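Local coordinates for protein glutathione S-transferase enzyme with thioredoxin-like domain (Bradyrhizobium sp., PDB 4MF7) that probably conjugates glutathione to electrophilic substrates as a dimeric glutathione S-transferase with a thioredoxin-like domain, at residues Asp191-Trp195 with Ile196-Asp200. Residues are numbered along the deposited sequence; the frame is centred on the assembly and turned at random.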
# COMPACT_ATOMS: atom_id res chain seq x y z
N ASP A 191 -10.79 0.32 -20.32
CA ASP A 191 -11.46 0.00 -21.58
C ASP A 191 -12.78 -0.69 -21.26
O ASP A 191 -12.79 -1.81 -20.73
CB ASP A 191 -10.56 -0.89 -22.43
CG ASP A 191 -11.08 -1.09 -23.85
OD1 ASP A 191 -12.19 -0.62 -24.19
OD2 ASP A 191 -10.35 -1.71 -24.64
N GLY A 192 -13.87 0.01 -21.53
CA GLY A 192 -15.22 -0.49 -21.27
C GLY A 192 -15.68 -0.33 -19.84
O GLY A 192 -16.61 -1.02 -19.43
N ARG A 193 -15.01 0.54 -19.07
CA ARG A 193 -15.42 0.82 -17.69
C ARG A 193 -15.54 2.31 -17.47
O ARG A 193 -14.69 3.07 -17.92
CB ARG A 193 -14.40 0.25 -16.68
CG ARG A 193 -14.33 -1.27 -16.66
CD ARG A 193 -13.49 -1.77 -15.51
NE ARG A 193 -13.57 -3.22 -15.36
CZ ARG A 193 -12.81 -4.11 -15.99
NH1 ARG A 193 -11.86 -3.72 -16.82
NH2 ARG A 193 -13.01 -5.41 -15.79
N GLN A 194 -16.58 2.71 -16.75
CA GLN A 194 -16.72 4.09 -16.34
C GLN A 194 -15.64 4.47 -15.31
O GLN A 194 -14.94 5.48 -15.46
CB GLN A 194 -18.10 4.33 -15.72
CG GLN A 194 -18.36 5.76 -15.28
CD GLN A 194 -19.80 5.96 -14.81
OE1 GLN A 194 -20.51 5.00 -14.52
NE2 GLN A 194 -20.22 7.21 -14.72
N TRP A 195 -15.53 3.65 -14.27
CA TRP A 195 -14.52 3.83 -13.19
C TRP A 195 -13.62 2.58 -13.14
O TRP A 195 -13.88 1.61 -13.84
CB TRP A 195 -15.23 4.07 -11.86
CG TRP A 195 -16.18 5.30 -11.88
CD1 TRP A 195 -17.55 5.29 -11.78
CD2 TRP A 195 -15.80 6.69 -12.03
NE1 TRP A 195 -18.04 6.59 -11.83
CE2 TRP A 195 -16.99 7.45 -12.00
CE3 TRP A 195 -14.58 7.35 -12.20
CZ2 TRP A 195 -16.98 8.84 -12.13
CZ3 TRP A 195 -14.59 8.74 -12.32
CH2 TRP A 195 -15.78 9.46 -12.28
N ILE A 196 -12.58 2.60 -12.31
CA ILE A 196 -11.69 1.46 -12.20
C ILE A 196 -12.50 0.20 -11.83
O ILE A 196 -12.21 -0.88 -12.34
CB ILE A 196 -10.55 1.74 -11.20
CG1 ILE A 196 -9.56 2.73 -11.86
CG2 ILE A 196 -9.85 0.47 -10.75
CD1 ILE A 196 -8.62 3.38 -10.88
N MET A 197 -13.51 0.37 -10.98
CA MET A 197 -14.40 -0.72 -10.56
C MET A 197 -15.78 -0.60 -11.25
O MET A 197 -16.83 -0.69 -10.61
CB MET A 197 -14.54 -0.77 -9.06
CG MET A 197 -13.22 -0.84 -8.30
SD MET A 197 -12.14 -2.20 -8.81
CE MET A 197 -13.13 -3.65 -8.35
N ASP A 198 -15.73 -0.39 -12.55
CA ASP A 198 -16.92 -0.40 -13.41
C ASP A 198 -17.85 0.73 -13.07
O ASP A 198 -17.45 1.90 -13.15
CB ASP A 198 -17.60 -1.77 -13.36
CG ASP A 198 -16.78 -2.82 -14.04
OD1 ASP A 198 -16.87 -2.97 -15.28
OD2 ASP A 198 -16.02 -3.50 -13.33
N ALA A 199 -19.10 0.42 -12.70
CA ALA A 199 -20.09 1.46 -12.45
C ALA A 199 -19.87 2.17 -11.15
O ALA A 199 -20.42 3.24 -10.93
CB ALA A 199 -21.51 0.88 -12.51
N ASP A 200 -19.08 1.58 -10.26
CA ASP A 200 -18.88 2.12 -8.92
C ASP A 200 -17.67 3.05 -8.85
O ASP A 200 -16.55 2.62 -9.12
CB ASP A 200 -18.63 0.97 -7.94
CG ASP A 200 -19.89 0.14 -7.67
OD1 ASP A 200 -20.98 0.72 -7.52
OD2 ASP A 200 -19.77 -1.08 -7.59
O HOH W 1 -22.08 4.79 -12.40
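The carbonyl oxygen of Asp-198 takes the backbone N-H of Trp-195 in its own plane, N to O 2.8 Å, while a weak return bond runs from Asp-198 N to Trp-195 O. This antiparallel hydrogen-bonded pair closes a tight reversal through Ile-196 and Met-197. Outside it, the extended chain of Arg-193 runs out to Asp-198, NE meeting OD2 at 3.2 Å in a salt bridge. OD2 lies in the guanidinium plane, yet NE comes to it from above the carboxylate, the two planes standing 67° apart. NH1 turns elsewhere, to the carbonyl of Arg-189. Cut back to an alanine here, the side chain would lose NE and CD, and the Asp-198 carboxylate would probably be left without this charged mate and the Ile-196 carbonyl without its CD contact. Gln-194 CG, anti to its own N (chi1 -179°), lies over one face of the Trp-195 ring, offset toward the rim, and a water bridges Gln-194 OE1 to Ala-199 O. Ile-196 packs against both helix 171-190 and helix 203-215, and its N-H bonds to Asp-205. Overlapping the reversal is a type II' beta turn from Met-197 to Asp-200, closed by Asp-200 N on Met-197 O, in the loop joining those helices of the helical C-terminal domain of the glutathione transferase fold.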